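First ORF in transposon ISC1904 (Sulfolobus solfataricus, PDB 3ILX) is probably a serine recombinase that binds DNA and exchanges strands for transposition, this chain being its resolvase-type domain. Local coordinates at residues Tyr8-Ser13 and Pro72-Arg77; Lys4-Ala9 and Asn62-Val67; Leu36-Ile41 and Leu53-Met58. All coordinates share one frame; numbering follows the deposited sequence.

Contact 1: Tyr8-Ser13 and Pro72-Arg77; sequences YARVSS and PDRLVR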
# COMPACT_ATOMS: atom_id res chain seq x y z
N TYR A 8 -6.80 -12.49 12.36
CA TYR A 8 -7.01 -11.07 12.16
C TYR A 8 -8.32 -10.85 11.42
O TYR A 8 -8.53 -11.40 10.34
CB TYR A 8 -5.85 -10.42 11.42
CG TYR A 8 -6.12 -8.93 11.28
CD1 TYR A 8 -5.81 -8.06 12.30
CD2 TYR A 8 -6.78 -8.42 10.15
CE1 TYR A 8 -6.09 -6.72 12.22
CE2 TYR A 8 -7.06 -7.04 10.05
CZ TYR A 8 -6.72 -6.21 11.08
OH TYR A 8 -6.99 -4.83 10.99
N ALA A 9 -9.21 -10.04 11.98
CA ALA A 9 -10.48 -9.80 11.33
C ALA A 9 -10.75 -8.31 11.26
O ALA A 9 -10.38 -7.58 12.16
CB ALA A 9 -11.62 -10.50 12.07
N ARG A 10 -11.42 -7.86 10.20
CA ARG A 10 -11.66 -6.44 9.98
C ARG A 10 -12.94 -6.23 9.17
O ARG A 10 -13.19 -6.94 8.20
CB ARG A 10 -10.46 -5.81 9.22
CG ARG A 10 -10.47 -4.23 9.15
CD ARG A 10 -9.63 -3.63 7.99
NE ARG A 10 -9.84 -4.31 6.69
CZ ARG A 10 -10.77 -3.95 5.81
NH1 ARG A 10 -11.62 -2.94 6.08
NH2 ARG A 10 -10.90 -4.64 4.68
N VAL A 11 -13.72 -5.23 9.56
CA VAL A 11 -14.79 -4.70 8.73
C VAL A 11 -14.65 -3.17 8.67
O VAL A 11 -14.14 -2.53 9.61
CB VAL A 11 -16.22 -5.10 9.26
CG1 VAL A 11 -16.42 -6.64 9.24
CG2 VAL A 11 -16.48 -4.55 10.65
N SER A 12 -15.10 -2.58 7.58
CA SER A 12 -14.96 -1.15 7.40
C SER A 12 -15.96 -0.43 8.30
O SER A 12 -15.66 0.63 8.81
CB SER A 12 -15.16 -0.74 5.95
OG SER A 12 -14.00 -1.09 5.21
N SER A 13 -17.14 -1.03 8.45
CA SER A 13 -18.13 -0.68 9.48
C SER A 13 -19.04 -1.89 9.83
O SER A 13 -19.19 -2.83 9.02
CB SER A 13 -18.97 0.53 9.04
OG SER A 13 -19.56 0.31 7.77
N PRO A 72 -7.15 -11.60 1.45
CA PRO A 72 -6.02 -10.66 1.58
C PRO A 72 -6.42 -9.21 1.96
O PRO A 72 -5.73 -8.58 2.81
CB PRO A 72 -5.33 -10.73 0.19
CG PRO A 72 -5.68 -12.19 -0.31
CD PRO A 72 -7.12 -12.35 0.18
N ASP A 73 -7.52 -8.69 1.38
CA ASP A 73 -7.89 -7.27 1.66
C ASP A 73 -8.42 -7.03 3.08
O ASP A 73 -8.56 -5.88 3.52
CB ASP A 73 -8.79 -6.65 0.58
CG ASP A 73 -10.27 -6.87 0.83
OD1 ASP A 73 -10.63 -7.73 1.68
OD2 ASP A 73 -11.10 -6.20 0.17
N ARG A 74 -8.63 -8.11 3.85
CA ARG A 74 -8.83 -7.91 5.28
C ARG A 74 -7.63 -7.21 5.93
O ARG A 74 -7.81 -6.33 6.79
CB ARG A 74 -9.12 -9.23 6.00
CG ARG A 74 -10.46 -9.92 5.57
CD ARG A 74 -11.65 -8.94 5.75
NE ARG A 74 -11.89 -8.10 4.58
CZ ARG A 74 -12.83 -7.15 4.50
NH1 ARG A 74 -13.59 -6.88 5.57
NH2 ARG A 74 -12.99 -6.46 3.36
N LEU A 75 -6.42 -7.57 5.51
CA LEU A 75 -5.21 -6.96 6.11
C LEU A 75 -4.97 -5.55 5.61
O LEU A 75 -4.77 -4.64 6.42
CB LEU A 75 -3.94 -7.83 5.90
CG LEU A 75 -3.87 -8.93 6.98
CD1 LEU A 75 -2.91 -10.09 6.56
CD2 LEU A 75 -3.51 -8.33 8.37
N VAL A 76 -4.93 -5.38 4.29
CA VAL A 76 -4.66 -4.08 3.68
C VAL A 76 -5.30 -4.02 2.31
O VAL A 76 -5.54 -5.07 1.67
CB VAL A 76 -3.13 -3.80 3.46
CG1 VAL A 76 -2.44 -3.41 4.77
CG2 VAL A 76 -2.43 -5.00 2.81
N ARG A 77 -5.55 -2.80 1.84
CA ARG A 77 -6.01 -2.59 0.47
C ARG A 77 -4.81 -2.56 -0.50
O ARG A 77 -4.94 -2.98 -1.63
CB ARG A 77 -6.82 -1.28 0.41
CG ARG A 77 -7.23 -0.75 -0.99
CD ARG A 77 -8.18 -1.68 -1.70
NE ARG A 77 -9.39 -1.90 -0.91
CZ ARG A 77 -10.09 -3.04 -0.86
NH1 ARG A 77 -9.73 -4.12 -1.58
NH2 ARG A 77 -11.16 -3.11 -0.08
O HOH W 1 -15.69 -4.65 5.54
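Arg-10 and Arg-74 cross at about a right angle, each guanidinium binding the other's backbone. Arg-10 NE donates to Arg-74 O at 2.9 Å, with the oxygen in the guanidinium plane; the turn at chi3 (45°) brings NE round to it. Arg-10 NH2 donates to Asp-73 O (2.9 Å) from above that carbonyl's plane, and Arg-74 NH1 returns a bond to Arg-10 O (2.7 Å). Arg-10 NH2 also stands over the centre of the Arg-74 guanidinium, the two planes being 44° apart. It comes within 3.1 Å of Arg-74 NH2, two donors that cannot bond each other. Glu-107 of helix 105-125 forms salt bridges with both arginines, which probably offsets the repulsion between them.

Tyr-8 to Ser-12 match the Tyr-x-Arg-Val-Ser signature of serine recombinases, whose serine attacks DNA, so Ser-12 is probably the nucleophile. Arg-10 NH1 donates to Ser-12 OG (3.1 Å), and a water bridges Ser-12 N and Arg-74 NH1. An alanine at Arg-10 would probably leave the carbonyls of Asp-73 and Arg-74 without these donors, Ser-12 OG without its arginine and Glu-107 with one salt-bridge partner fewer.

Alongside, Leu-75 CD2 makes a CH-pi contact over the Tyr-8 ring, 4.1 Å from its centroid, while Arg-74 O lies at the ring edge. Tyr-8 OH bonds Asp-40. Further out, Asp-73 OD2 accepts from Thr-103 and forms a salt bridge with Arg-77.

Contact 2: Lys4-Ala9 and Asn62-Val67; sequences KVILYA and NEVSRV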
# COMPACT_ATOMS: atom_id res chain seq x y z
N LYS A 4 3.30 -17.10 18.25
CA LYS A 4 1.84 -16.96 18.34
C LYS A 4 1.06 -17.20 17.04
O LYS A 4 1.48 -16.77 15.96
CB LYS A 4 1.47 -15.58 18.91
CG LYS A 4 2.15 -15.20 20.26
CD LYS A 4 1.50 -15.87 21.45
CE LYS A 4 2.05 -15.32 22.77
NZ LYS A 4 3.22 -16.12 23.35
N VAL A 5 -0.08 -17.87 17.15
CA VAL A 5 -1.02 -18.02 16.06
C VAL A 5 -2.18 -17.06 16.24
O VAL A 5 -2.92 -17.15 17.22
CB VAL A 5 -1.57 -19.47 15.92
CG1 VAL A 5 -2.56 -19.52 14.79
CG2 VAL A 5 -0.44 -20.42 15.64
N ILE A 6 -2.32 -16.16 15.28
CA ILE A 6 -3.21 -15.01 15.41
C ILE A 6 -4.24 -14.93 14.29
O ILE A 6 -3.90 -15.01 13.09
CB ILE A 6 -2.39 -13.71 15.36
CG1 ILE A 6 -1.29 -13.70 16.45
CG2 ILE A 6 -3.28 -12.48 15.53
CD1 ILE A 6 -0.43 -12.38 16.44
N LEU A 7 -5.50 -14.75 14.68
CA LEU A 7 -6.58 -14.48 13.73
C LEU A 7 -6.75 -12.97 13.60
O LEU A 7 -6.82 -12.25 14.59
CB LEU A 7 -7.87 -15.13 14.18
CG LEU A 7 -7.75 -16.59 14.62
CD1 LEU A 7 -9.09 -17.12 15.06
CD2 LEU A 7 -7.18 -17.44 13.49
N TYR A 8 -6.80 -12.49 12.36
CA TYR A 8 -7.01 -11.07 12.16
C TYR A 8 -8.32 -10.85 11.42
O TYR A 8 -8.53 -11.40 10.34
CB TYR A 8 -5.85 -10.42 11.42
CG TYR A 8 -6.12 -8.93 11.28
CD1 TYR A 8 -5.81 -8.06 12.30
CD2 TYR A 8 -6.78 -8.42 10.15
CE1 TYR A 8 -6.09 -6.72 12.22
CE2 TYR A 8 -7.06 -7.04 10.05
CZ TYR A 8 -6.72 -6.21 11.08
OH TYR A 8 -6.99 -4.83 10.99
N ALA A 9 -9.21 -10.04 11.98
CA ALA A 9 -10.48 -9.80 11.33
C ALA A 9 -10.75 -8.31 11.26
O ALA A 9 -10.38 -7.58 12.16
CB ALA A 9 -11.62 -10.50 12.07
N ASN A 62 9.20 -10.65 16.12
CA ASN A 62 9.34 -12.10 16.12
C ASN A 62 8.42 -12.80 17.11
O ASN A 62 8.82 -13.77 17.72
CB ASN A 62 10.80 -12.51 16.40
CG ASN A 62 11.76 -11.95 15.36
OD1 ASN A 62 11.53 -12.09 14.16
ND2 ASN A 62 12.81 -11.28 15.81
N GLU A 63 7.21 -12.30 17.28
CA GLU A 63 6.27 -12.92 18.23
C GLU A 63 5.28 -13.88 17.55
O GLU A 63 4.51 -14.56 18.21
CB GLU A 63 5.49 -11.84 18.99
CG GLU A 63 6.34 -11.02 19.91
CD GLU A 63 5.61 -9.81 20.47
OE1 GLU A 63 4.54 -9.96 21.08
OE2 GLU A 63 6.15 -8.70 20.32
N VAL A 64 5.32 -13.92 16.23
CA VAL A 64 4.21 -14.47 15.44
C VAL A 64 4.68 -15.59 14.53
O VAL A 64 5.64 -15.45 13.77
CB VAL A 64 3.47 -13.38 14.62
CG1 VAL A 64 2.12 -13.89 14.13
CG2 VAL A 64 3.23 -12.11 15.45
N SER A 65 3.99 -16.72 14.64
CA SER A 65 4.25 -17.84 13.77
C SER A 65 3.35 -17.78 12.54
O SER A 65 3.76 -18.11 11.42
CB SER A 65 4.00 -19.14 14.52
OG SER A 65 3.87 -20.23 13.62
N ARG A 66 2.10 -17.38 12.76
CA ARG A 66 1.10 -17.46 11.70
C ARG A 66 -0.05 -16.44 11.90
O ARG A 66 -0.52 -16.25 13.03
CB ARG A 66 0.57 -18.90 11.67
CG ARG A 66 -0.21 -19.22 10.46
CD ARG A 66 -0.56 -20.70 10.46
NE ARG A 66 0.52 -21.58 10.04
CZ ARG A 66 0.39 -22.91 9.93
NH1 ARG A 66 -0.77 -23.49 10.23
NH2 ARG A 66 1.41 -23.66 9.54
N VAL A 67 -0.46 -15.77 10.83
CA VAL A 67 -1.64 -14.89 10.88
C VAL A 67 -2.66 -15.48 9.91
O VAL A 67 -2.33 -15.71 8.74
CB VAL A 67 -1.35 -13.48 10.35
CG1 VAL A 67 -2.61 -12.59 10.50
CG2 VAL A 67 -0.11 -12.88 11.03
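Lys-4 to Ile-6 run parallel to Val-64 to Val-67, with a beta bulge between the Lys-4/Val-64 and Val-5/Arg-66 pairs, where Lys-4 O receives two N-H groups, Ser-65 N at 2.8 Å and, weakly, Arg-66 N at 3.3 Å, before Ile-6 N donates to Arg-66 O at 2.9 Å.

On the face that carries Ile-6, its CG1 is anti to the carbonyl carbon (chi1 -56°), and an extended chi2 (-179°) carries CD1 beyond CG1 to Val-64. There CD1 meets both valine methyls, CG1 and CG2, each 3.8 Å away. The two side chains cross at about a right angle, and the slender CD1 end sits against the forked end of Val-64. Farther along, Val-67 CG1 packs against Tyr-8 CB (4.0 Å). Beta-branched residues such as Ile-6, Val-64 and Val-67 suit this buried face: they favour extended backbone and present compact apolar surface to helix 50-60, whose Leu-55 touches Ile-6 and whose Met-58 touches Val-64. These are neighbouring strands of the four-stranded parallel sheet of the resolvase-type alpha/beta domain. At the exposed end of the same face Lys-4 CG lies 3.2 Å from Glu-63 O, its aliphatic stem bordering the backbone, while the Glu-63 carboxylate binds Asn-61 and a glycerol, probably from the crystallisation liquor.

The other face is more open here. Val-5 CG2 approaches Arg-66 CB at 4.4 Å, and the arginine's long chain continues away to a salt bridge with Glu-93.

Contact 3: Leu36-Ile41 and Leu53-Met58; sequences LVITDI and LKLLRM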
# COMPACT_ATOMS: atom_id res chain seq x y z
N LEU A 36 -4.45 -15.72 19.77
CA LEU A 36 -5.03 -14.41 19.94
C LEU A 36 -5.92 -14.07 18.73
O LEU A 36 -5.68 -14.57 17.61
CB LEU A 36 -3.90 -13.40 20.14
CG LEU A 36 -4.15 -11.90 20.15
CD1 LEU A 36 -4.58 -11.45 21.53
CD2 LEU A 36 -2.86 -11.21 19.71
N VAL A 37 -6.95 -13.26 18.97
CA VAL A 37 -7.81 -12.68 17.95
C VAL A 37 -7.65 -11.16 18.03
O VAL A 37 -7.81 -10.57 19.10
CB VAL A 37 -9.29 -13.06 18.14
CG1 VAL A 37 -10.12 -12.49 17.00
CG2 VAL A 37 -9.44 -14.58 18.21
N ILE A 38 -7.27 -10.54 16.92
CA ILE A 38 -7.08 -9.10 16.87
C ILE A 38 -8.08 -8.61 15.84
O ILE A 38 -8.17 -9.20 14.73
CB ILE A 38 -5.67 -8.74 16.37
CG1 ILE A 38 -4.60 -9.04 17.43
CG2 ILE A 38 -5.60 -7.27 15.91
CD1 ILE A 38 -3.17 -8.86 16.90
N THR A 39 -8.85 -7.58 16.18
CA THR A 39 -9.86 -7.07 15.25
C THR A 39 -9.77 -5.56 15.10
O THR A 39 -9.21 -4.88 15.95
CB THR A 39 -11.30 -7.40 15.69
OG1 THR A 39 -11.59 -6.74 16.93
CG2 THR A 39 -11.49 -8.91 15.90
N ASP A 40 -10.30 -5.04 13.99
CA ASP A 40 -10.32 -3.62 13.72
C ASP A 40 -11.62 -3.30 13.01
O ASP A 40 -12.11 -4.11 12.19
CB ASP A 40 -9.18 -3.26 12.76
CG ASP A 40 -7.88 -2.92 13.49
OD1 ASP A 40 -7.94 -2.18 14.49
OD2 ASP A 40 -6.78 -3.32 13.03
N ILE A 41 -12.15 -2.13 13.30
CA ILE A 41 -13.25 -1.58 12.53
C ILE A 41 -12.67 -0.35 11.86
O ILE A 41 -12.31 0.61 12.53
CB ILE A 41 -14.46 -1.17 13.39
CG1 ILE A 41 -14.99 -2.38 14.19
CG2 ILE A 41 -15.53 -0.46 12.53
CD1 ILE A 41 -15.90 -2.02 15.39
N LEU A 53 -1.62 -2.32 13.53
CA LEU A 53 -0.33 -1.84 14.03
C LEU A 53 0.24 -2.73 15.15
O LEU A 53 1.44 -3.03 15.13
CB LEU A 53 -0.44 -0.39 14.50
CG LEU A 53 -0.65 0.64 13.39
CD1 LEU A 53 -0.84 2.04 14.00
CD2 LEU A 53 0.54 0.60 12.41
N LYS A 54 -0.61 -3.16 16.09
CA LYS A 54 -0.19 -4.15 17.11
C LYS A 54 0.35 -5.40 16.40
O LYS A 54 1.47 -5.87 16.69
CB LYS A 54 -1.35 -4.50 18.04
CG LYS A 54 -1.04 -5.61 19.05
CD LYS A 54 -2.30 -5.98 19.83
CE LYS A 54 -2.15 -7.32 20.58
NZ LYS A 54 -1.19 -7.15 21.70
N LEU A 55 -0.42 -5.90 15.45
CA LEU A 55 -0.05 -7.08 14.69
C LEU A 55 1.30 -6.92 13.96
O LEU A 55 2.15 -7.80 14.07
CB LEU A 55 -1.16 -7.45 13.70
CG LEU A 55 -0.94 -8.66 12.78
CD1 LEU A 55 -0.51 -9.94 13.55
CD2 LEU A 55 -2.23 -8.93 11.94
N LEU A 56 1.44 -5.85 13.18
CA LEU A 56 2.67 -5.59 12.43
C LEU A 56 3.90 -5.52 13.35
O LEU A 56 4.97 -6.05 13.02
CB LEU A 56 2.54 -4.27 11.65
CG LEU A 56 3.75 -3.71 10.91
CD1 LEU A 56 4.22 -4.75 9.93
CD2 LEU A 56 3.38 -2.42 10.16
N ARG A 57 3.76 -4.84 14.48
CA ARG A 57 4.84 -4.74 15.44
C ARG A 57 5.16 -6.09 16.06
O ARG A 57 6.32 -6.41 16.28
CB ARG A 57 4.52 -3.69 16.52
CG ARG A 57 4.56 -2.30 15.94
CD ARG A 57 3.81 -1.28 16.79
NE ARG A 57 3.76 -0.02 16.04
CZ ARG A 57 2.98 1.01 16.33
NH1 ARG A 57 2.14 0.96 17.36
NH2 ARG A 57 3.04 2.11 15.59
N MSE A 58 4.13 -6.90 16.32
CA MSE A 58 4.39 -8.22 16.86
C MSE A 58 5.18 -9.10 15.87
O MSE A 58 6.07 -9.82 16.28
CB MSE A 58 3.09 -8.92 17.25
CG MSE A 58 2.48 -8.40 18.53
SE MSE A 58 0.81 -9.37 18.82
CE MSE A 58 1.58 -10.98 19.65
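Ile-38 points its CD1 methyl from the strand into the helix surface, where it meets three side chains. With CG1 anti to the carbonyl carbon (chi1 -72°) and CD1 extended beyond it, the methyl comes within 4.0 Å of Leu-55 CB. It also lies 4.1 Å from Lys-54 CE and 4.4 Å from SE of Met-58, a selenomethionine in this crystal. The isoleucine slants across both Leu-55 and Lys-54. Its single methyl end bears on Leu-55 at the root, CB, and on Lys-54 near the tip, CE.

Leu-36, two residues earlier on the same side of the strand, uses one branch in a similar way: its CD2 is 4.0 Å from Lys-54 CE and 4.2 Å from Met-58 SE. Lys-54 suits this border, since its CB-to-CE methylenes are almost straight and can lie against the two apolar residues. The bend at chi4 (70°) then turns NZ aside at the exposed end of the side chain.

Strand 36-41 is an edge strand of the chain's parallel sheet, and helix 50-60 covers one of the sheet's faces as part of the beta-alpha-beta crossover to strand 64-69. The axes of the two segments approach to 9.6 Å at 136°, a separation spanned by side chains alone. Leu-55 is buried and also touches Ile-6 and Tyr-8 of strand 4-11 and Val-67 of strand 64-69. At the strand's far end Asp-40 OD1 accepts from Gly-51 N near the start of the helix. On another side of the helix, Arg-57 forms a salt bridge with Glu-85 of the second subunit.

All three contacts belong to one parallel sheet, ordered 36-41, 4-11, 64-69, 93-96, and its cover. Contacts 1 and 2 share Tyr-8 and Ala-9 on strand 4-11, with centres 15 Å apart: contact 2 pairs its beginning with strand 64-69, and contact 1 joins its end to helix 72-75, which follows that strand. Contact 3, 9 Å from contact 2 and 11 Å from contact 1, is formed wholly by the chain between their paired segments, packing helix 50-60 on strand 36-41. One face of the sheet carries an apolar layer under helix 50-60, while the C-terminal end of strand 4-11 brings together the arginines and Ser-12, a region probably used on DNA.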